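Local coordinates for putative uncharacterized protein (PDB 3PGB) that probably oxidises primary amines to aldehydes as a dimeric copper amine oxidase, using a copper ion and a topaquinone made from one of its own tyrosines, at residues Asp73-Asp78 / Gly152-Ser157; Met243-Phe248 / Trp310-Gln315; Ile282-Thr287 / Arg291-Ser296. All coordinates share one frame; numbering follows the deposited sequence.

Contact 1: residues Asp73-Asp78 / Gly152-Ser157; sequences DDETAD and GPLPVS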
# COMPACT_ATOMS: atom_id res chain seq x y z
N ASP A 73 -20.65 -29.78 16.37
CA ASP A 73 -21.25 -29.60 17.69
C ASP A 73 -21.36 -30.91 18.47
O ASP A 73 -21.04 -30.95 19.66
CB ASP A 73 -22.62 -28.94 17.55
CG ASP A 73 -22.52 -27.45 17.27
OD1 ASP A 73 -21.39 -26.96 17.04
OD2 ASP A 73 -23.57 -26.76 17.28
N ASP A 74 -21.78 -31.97 17.80
CA ASP A 74 -21.94 -33.28 18.43
C ASP A 74 -20.60 -33.81 18.94
O ASP A 74 -20.50 -34.27 20.08
CB ASP A 74 -22.56 -34.29 17.44
CG ASP A 74 -24.05 -34.01 17.17
OD1 ASP A 74 -24.62 -33.07 17.76
OD2 ASP A 74 -24.65 -34.75 16.36
N GLU A 75 -19.57 -33.75 18.10
CA GLU A 75 -18.23 -34.18 18.48
C GLU A 75 -17.76 -33.47 19.74
O GLU A 75 -17.28 -34.10 20.68
CB GLU A 75 -17.23 -33.92 17.35
CG GLU A 75 -17.34 -34.87 16.18
CD GLU A 75 -16.50 -34.42 14.99
OE1 GLU A 75 -16.09 -35.29 14.18
OE2 GLU A 75 -16.24 -33.21 14.86
N THR A 76 -17.90 -32.15 19.74
CA THR A 76 -17.51 -31.31 20.87
C THR A 76 -18.28 -31.68 22.13
O THR A 76 -17.74 -31.66 23.23
CB THR A 76 -17.74 -29.81 20.56
OG1 THR A 76 -17.08 -29.48 19.33
CG2 THR A 76 -17.20 -28.93 21.67
N ALA A 77 -19.56 -32.01 21.95
CA ALA A 77 -20.41 -32.48 23.05
C ALA A 77 -19.97 -33.85 23.55
O ALA A 77 -19.84 -34.06 24.76
CB ALA A 77 -21.86 -32.54 22.59
N ASP A 78 -19.73 -34.78 22.62
CA ASP A 78 -19.30 -36.12 22.98
C ASP A 78 -17.96 -36.11 23.74
O ASP A 78 -17.81 -36.79 24.76
CB ASP A 78 -19.20 -37.02 21.74
CG ASP A 78 -20.56 -37.51 21.25
OD1 ASP A 78 -21.59 -37.20 21.87
OD2 ASP A 78 -20.58 -38.24 20.23
N GLY A 152 -8.91 -39.22 21.07
CA GLY A 152 -9.33 -39.90 19.85
C GLY A 152 -9.12 -41.40 19.91
O GLY A 152 -8.61 -41.91 20.91
N PRO A 153 -9.51 -42.12 18.84
CA PRO A 153 -10.10 -41.58 17.61
C PRO A 153 -11.55 -41.15 17.81
O PRO A 153 -12.22 -41.60 18.74
CB PRO A 153 -10.05 -42.76 16.63
CG PRO A 153 -9.23 -43.83 17.30
CD PRO A 153 -9.39 -43.59 18.76
N LEU A 154 -12.00 -40.26 16.93
CA LEU A 154 -13.41 -39.89 16.86
C LEU A 154 -14.05 -40.68 15.71
O LEU A 154 -13.35 -41.10 14.79
CB LEU A 154 -13.58 -38.38 16.65
CG LEU A 154 -13.00 -37.45 17.72
CD1 LEU A 154 -13.47 -36.01 17.49
CD2 LEU A 154 -13.38 -37.89 19.12
N PRO A 155 -15.37 -40.92 15.77
CA PRO A 155 -16.32 -40.53 16.83
C PRO A 155 -16.00 -41.19 18.17
O PRO A 155 -15.35 -42.23 18.21
CB PRO A 155 -17.67 -41.03 16.31
CG PRO A 155 -17.45 -41.37 14.86
CD PRO A 155 -16.02 -41.73 14.72
N VAL A 156 -16.46 -40.58 19.26
CA VAL A 156 -16.21 -41.12 20.59
C VAL A 156 -16.82 -42.51 20.70
O VAL A 156 -17.98 -42.72 20.33
CB VAL A 156 -16.80 -40.23 21.72
CG1 VAL A 156 -16.61 -40.90 23.08
CG2 VAL A 156 -16.14 -38.85 21.71
N SER A 157 -16.02 -43.45 21.19
CA SER A 157 -16.42 -44.85 21.31
C SER A 157 -15.66 -45.50 22.46
O SER A 157 -14.95 -44.81 23.21
CB SER A 157 -16.13 -45.58 19.99
OG SER A 157 -14.74 -45.80 19.81
O HOH W 1 -18.38 -37.90 18.71
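V156 reaches the helix with one branch: its CG2 lies 3.6 Å from D78 CB and also comes near the carbonyl carbon of D78, so a methyl group rests on the aliphatic root of an acidic side chain. The valine's first torsion (chi1 175°) sends CG1 anti to the backbone N and leaves CG2, anti to the carbonyl carbon, to meet the helix. On the other partner, D78 has its CG anti to its own carbonyl carbon (chi1 -78°), which carries the carboxylate past the methyl toward water. There D78 OD2 accepts a hydrogen bond from a water molecule 2.7 Å away, and the same water lies 3.3 Å from V156 N, a weak bond in which V156 N is the donor, so that the water links the D78 carboxylate to the backbone of V156.

Helix 73-84 packs here on the loop that leaves strand 145-152 of a small antiparallel sheet, consistent with the alpha/beta N-terminal domains of copper amine oxidases. Two cis peptide bonds, before P153 and before P155, shape this loop, and L154 and V156, which alternate with the two prolines, both point their CB toward the helix.

One turn earlier on the helix, the touch is slighter: E75 CD approaches L154 CD1 at 4.2 Å. Leucine suits this buried place, since it also touches L71 and V79, whereas the glutamate spends its polar end elsewhere. E75 OE2 accepts from T72 N at the start of the helix, as the glutamate of a capping box does, and forms a salt bridge with R130, whose backbone is hydrogen-bonded to L154.

Contact 2: residues Met243-Phe248 / Trp310-Gln315; sequences MADDEF and WAHTEQ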
# COMPACT_ATOMS: atom_id res chain seq x y z
N MET A 243 -11.91 4.68 35.68
CA MET A 243 -12.95 3.92 35.01
C MET A 243 -13.67 4.79 33.98
O MET A 243 -13.81 6.00 34.17
CB MET A 243 -13.94 3.34 36.03
CG MET A 243 -13.39 2.11 36.76
SD MET A 243 -14.57 1.28 37.84
CE MET A 243 -15.74 0.61 36.65
N ALA A 244 -14.10 4.15 32.90
CA ALA A 244 -14.86 4.83 31.85
C ALA A 244 -16.30 4.99 32.30
O ALA A 244 -16.76 4.25 33.18
CB ALA A 244 -14.80 4.04 30.55
N ASP A 245 -17.00 5.93 31.69
CA ASP A 245 -18.43 6.12 31.95
C ASP A 245 -19.20 4.88 31.48
O ASP A 245 -18.69 4.10 30.67
CB ASP A 245 -18.96 7.37 31.24
CG ASP A 245 -18.25 8.66 31.69
OD1 ASP A 245 -17.78 8.72 32.84
OD2 ASP A 245 -18.18 9.61 30.87
N ASP A 246 -20.41 4.72 31.99
CA ASP A 246 -21.23 3.55 31.66
C ASP A 246 -21.48 3.46 30.15
O ASP A 246 -21.86 4.45 29.52
CB ASP A 246 -22.57 3.61 32.40
CG ASP A 246 -22.42 3.56 33.92
OD1 ASP A 246 -21.41 3.00 34.40
OD2 ASP A 246 -23.31 4.10 34.62
N GLU A 247 -21.26 2.28 29.58
CA GLU A 247 -21.47 2.05 28.14
C GLU A 247 -20.47 2.79 27.23
O GLU A 247 -20.79 3.16 26.10
CB GLU A 247 -22.94 2.32 27.73
CG GLU A 247 -23.94 1.27 28.26
CD GLU A 247 -25.21 1.14 27.41
OE1 GLU A 247 -25.32 0.16 26.63
OE2 GLU A 247 -26.09 2.03 27.53
N PHE A 248 -19.26 3.00 27.74
CA PHE A 248 -18.11 3.40 26.93
C PHE A 248 -16.91 2.50 27.24
O PHE A 248 -16.76 2.04 28.37
CB PHE A 248 -17.76 4.87 27.16
CG PHE A 248 -18.78 5.83 26.59
CD1 PHE A 248 -18.87 6.02 25.22
CD2 PHE A 248 -19.65 6.53 27.43
CE1 PHE A 248 -19.81 6.90 24.68
CE2 PHE A 248 -20.60 7.41 26.90
CZ PHE A 248 -20.67 7.60 25.52
N TRP A 310 -13.91 13.40 24.39
CA TRP A 310 -12.60 13.22 23.75
C TRP A 310 -12.18 11.75 23.62
O TRP A 310 -11.49 11.40 22.66
CB TRP A 310 -11.52 13.99 24.52
CG TRP A 310 -11.21 13.43 25.90
CD1 TRP A 310 -11.84 13.73 27.07
CD2 TRP A 310 -10.19 12.47 26.22
NE1 TRP A 310 -11.27 13.03 28.11
CE2 TRP A 310 -10.26 12.25 27.62
CE3 TRP A 310 -9.23 11.79 25.48
CZ2 TRP A 310 -9.41 11.37 28.28
CZ3 TRP A 310 -8.37 10.92 26.14
CH2 TRP A 310 -8.47 10.72 27.52
N ALA A 311 -12.58 10.92 24.58
CA ALA A 311 -12.24 9.49 24.58
C ALA A 311 -13.35 8.58 24.02
O ALA A 311 -13.21 7.36 24.04
CB ALA A 311 -11.87 9.04 25.99
N HIS A 312 -14.43 9.18 23.53
CA HIS A 312 -15.57 8.41 23.04
C HIS A 312 -15.65 8.46 21.52
O HIS A 312 -15.16 9.39 20.90
CB HIS A 312 -16.86 8.95 23.66
CG HIS A 312 -16.92 8.80 25.14
ND1 HIS A 312 -17.89 9.42 25.91
CD2 HIS A 312 -16.14 8.11 26.00
CE1 HIS A 312 -17.70 9.11 27.18
NE2 HIS A 312 -16.65 8.32 27.26
N THR A 313 -16.29 7.45 20.93
CA THR A 313 -16.27 7.25 19.48
C THR A 313 -17.44 7.89 18.73
O THR A 313 -17.43 7.95 17.50
CB THR A 313 -16.26 5.75 19.16
OG1 THR A 313 -17.40 5.13 19.78
CG2 THR A 313 -14.99 5.11 19.68
N GLU A 314 -18.45 8.34 19.48
CA GLU A 314 -19.60 9.09 18.95
C GLU A 314 -19.19 10.24 18.01
O GLU A 314 -18.08 10.77 18.11
CB GLU A 314 -20.41 9.69 20.12
CG GLU A 314 -19.60 10.67 21.02
CD GLU A 314 -20.36 11.17 22.27
OE1 GLU A 314 -19.95 12.23 22.81
OE2 GLU A 314 -21.34 10.52 22.72
N GLN A 315 -20.10 10.63 17.13
CA GLN A 315 -19.87 11.78 16.25
C GLN A 315 -19.55 13.02 17.08
O GLN A 315 -20.20 13.28 18.09
CB GLN A 315 -21.09 12.03 15.37
CG GLN A 315 -20.89 13.07 14.27
CD GLN A 315 -20.89 14.50 14.78
OE1 GLN A 315 -21.53 14.82 15.78
NE2 GLN A 315 -20.16 15.37 14.09
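F248 and H312 lie flat on one another in a face-to-face stack, their centroids 3.4 Å apart and their planes 6° from parallel. The phenyl ring is delivered by a type II beta turn, D245 to F248, closed by F248 N bonding to D245 O at 3.2 Å; the turn lies early in the connection between the neighbouring antiparallel strands 235-242 and 255-263, in a part of the chain that meets the second subunit. This stack is the tight half of the contact. Nearly every imidazole atom has a phenyl atom close against it, the closest pair being H312 CE1 and F248 CD2 at 3.2 Å. F248 and H312 both hold CG anti to the carbonyl carbon (chi1 -71° and -63°), and from there the two rings meet face to face between the segments.

Histidine suits the place because it offers a flat face to the phenylalanine while its rim remains polar. H312 NE2 is hydrogen-bonded to D307, whose same oxygen, OD2, also takes the backbone N of D245, so one carboxylate ties the turn to the stacked ring.

The looser half is acidic. D245 comes to the imidazole edge in its plane, with its carboxylate turned steeply against the ring, and a second acid near H312 would be expected to favour a protonated imidazole. R738 of the second subunit packs on F248 and bonds to E247 O. E314, its chain extended, brings the end of its carboxylate obliquely to the far end of the phenyl ring, where OE2 lies 4.1 Å from F248 CZ.

Contact 3: residues Ile282-Thr287 / Arg291-Ser296; sequences IFYETT and RKAYWS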
# COMPACT_ATOMS: atom_id res chain seq x y z
N ILE A 282 9.87 8.60 40.85
CA ILE A 282 10.49 8.39 42.15
C ILE A 282 10.06 7.03 42.70
O ILE A 282 8.86 6.73 42.73
CB ILE A 282 10.08 9.48 43.15
CG1 ILE A 282 10.59 10.84 42.68
CG2 ILE A 282 10.61 9.15 44.55
CD1 ILE A 282 10.12 12.00 43.54
N PHE A 283 11.03 6.23 43.12
CA PHE A 283 10.77 4.90 43.66
C PHE A 283 10.75 4.92 45.19
O PHE A 283 11.57 5.57 45.83
CB PHE A 283 11.85 3.94 43.17
CG PHE A 283 11.59 2.50 43.54
CD1 PHE A 283 10.61 1.77 42.88
CD2 PHE A 283 12.34 1.87 44.52
CE1 PHE A 283 10.37 0.44 43.20
CE2 PHE A 283 12.11 0.53 44.86
CZ PHE A 283 11.12 -0.18 44.19
N TYR A 284 9.80 4.18 45.77
CA TYR A 284 9.71 4.00 47.22
C TYR A 284 9.62 2.51 47.56
O TYR A 284 8.71 1.82 47.11
CB TYR A 284 8.47 4.71 47.77
CG TYR A 284 8.35 6.16 47.39
CD1 TYR A 284 7.73 6.54 46.21
CD2 TYR A 284 8.85 7.16 48.23
CE1 TYR A 284 7.61 7.88 45.85
CE2 TYR A 284 8.74 8.51 47.88
CZ TYR A 284 8.11 8.86 46.69
OH TYR A 284 7.99 10.18 46.32
N GLU A 285 10.56 2.01 48.37
CA GLU A 285 10.60 0.58 48.71
C GLU A 285 9.39 0.09 49.53
O GLU A 285 8.99 -1.07 49.41
CB GLU A 285 11.91 0.23 49.42
CG GLU A 285 12.19 -1.28 49.49
CD GLU A 285 13.51 -1.64 50.19
OE1 GLU A 285 14.14 -0.75 50.82
OE2 GLU A 285 13.91 -2.83 50.12
N THR A 286 8.81 0.95 50.36
CA THR A 286 7.69 0.55 51.23
C THR A 286 6.53 1.54 51.17
O THR A 286 6.70 2.69 50.74
CB THR A 286 8.13 0.41 52.70
OG1 THR A 286 8.33 1.71 53.28
CG2 THR A 286 9.42 -0.40 52.82
N THR A 287 5.36 1.09 51.61
CA THR A 287 4.17 1.93 51.66
C THR A 287 4.34 3.08 52.67
O THR A 287 3.92 4.21 52.41
CB THR A 287 2.91 1.10 52.02
OG1 THR A 287 2.68 0.11 51.01
CG2 THR A 287 1.67 1.99 52.12
N ARG A 291 3.77 6.96 51.82
CA ARG A 291 2.77 7.73 52.57
C ARG A 291 3.38 8.96 53.22
O ARG A 291 2.79 10.04 53.18
CB ARG A 291 2.10 6.86 53.64
CG ARG A 291 1.21 5.75 53.09
CD ARG A 291 0.28 5.17 54.16
NE ARG A 291 -1.00 5.89 54.16
CZ ARG A 291 -1.31 6.92 54.95
NH1 ARG A 291 -0.45 7.40 55.85
NH2 ARG A 291 -2.51 7.48 54.83
N LYS A 292 4.56 8.81 53.82
CA LYS A 292 5.27 9.94 54.44
C LYS A 292 5.66 10.98 53.39
O LYS A 292 5.54 12.18 53.63
CB LYS A 292 6.52 9.47 55.20
N ALA A 293 6.11 10.51 52.23
CA ALA A 293 6.50 11.40 51.14
C ALA A 293 5.29 12.15 50.57
O ALA A 293 5.36 13.36 50.38
CB ALA A 293 7.20 10.63 50.04
N TYR A 294 4.20 11.43 50.33
CA TYR A 294 2.99 12.02 49.74
C TYR A 294 2.51 13.23 50.53
O TYR A 294 2.40 14.33 49.99
CB TYR A 294 1.86 10.98 49.65
CG TYR A 294 0.64 11.51 48.93
CD1 TYR A 294 -0.45 12.01 49.63
CD2 TYR A 294 0.60 11.54 47.54
CE1 TYR A 294 -1.56 12.51 48.96
CE2 TYR A 294 -0.50 12.04 46.86
CZ TYR A 294 -1.58 12.52 47.58
OH TYR A 294 -2.67 13.02 46.91
N TRP A 295 2.24 13.01 51.82
CA TRP A 295 1.69 14.06 52.69
C TRP A 295 2.72 15.08 53.21
O TRP A 295 2.35 15.98 53.97
CB TRP A 295 0.95 13.43 53.88
CG TRP A 295 -0.23 12.58 53.49
CD1 TRP A 295 -0.32 11.22 53.58
CD2 TRP A 295 -1.48 13.03 52.97
NE1 TRP A 295 -1.55 10.80 53.14
CE2 TRP A 295 -2.28 11.89 52.76
CE3 TRP A 295 -2.00 14.29 52.65
CZ2 TRP A 295 -3.58 11.97 52.25
CZ3 TRP A 295 -3.30 14.37 52.14
CH2 TRP A 295 -4.07 13.21 51.95
N SER A 296 3.98 14.96 52.81
CA SER A 296 4.98 15.99 53.11
C SER A 296 4.68 17.28 52.34
O SER A 296 4.13 17.23 51.23
CB SER A 296 6.39 15.53 52.74
OG SER A 296 6.79 14.46 53.57
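R291 and T287 are joined by an ordinary helical bond, R291 N to T287 O at 2.8 Å, which closes the first turn of helix 287-294. The contact is a strand-to-helix junction: strand 282-284, at one edge of a five-stranded antiparallel meander, runs through T286 into the helix. T286 is the N-cap, its OG1 accepting from E289 N; a threonine hydroxyl close to the backbone is well suited to this.

The R291 side chain can be followed outward. CB lies 3.4 Å from T287 O, and CG comes nearer still, 3.2 Å from T287 O. CG also rests against the methyl of T287, with R291 CG 3.9 Å from T287 CG2, and CD continues along that methyl at a similar distance. A bend at chi3 (91°) then turns the chain away, so that NE makes a weak hydrogen bond to S198 O and NH2 forms a salt bridge with D201. The aliphatic stem thus lies against T287, the first residue of the helix, while the guanidinium group reaches the end of helix 186-198 through S198 and the start of helix 200-207 through D201.

T287 divides its branches in the same spirit. CG2, anti to the backbone N, faces the arginine, and OG1 is hydrogen-bonded to W277 NE1 on the adjoining strand.

Farther along the helix, a small side chain lets the tyrosine of the strand come close: Y284 lies obliquely against A293, and F290 meets it edge-to-face. At the helix end, S296 OG donates to K292 O at 2.6 Å. The closest approach of the tyrosine ring is Y284 CE2 to A293 CB, 3.4 Å.

How the contacts relate
Along the chain, contact 1 is complete before contact 2 begins, whereas contact 3 falls within the residues that contact 2 brackets. Both of these involve the five-stranded sheet: segment 243-248 of contact 2 lies in a connection between two of its strands, and contact 3 includes its edge strand 282-284. Their centres are about 33 Å apart and their nearest atoms about 17 Å. Contact 1 is more remote, its centre about 44 Å from that of contact 2 and about 59 Å from that of contact 3. All three lie away from the copper, topaquinone and calcium sites. Contact 2 meets the second subunit at several residues and contact 3 only beside it, through F283, whereas contact 1 touches no other chain.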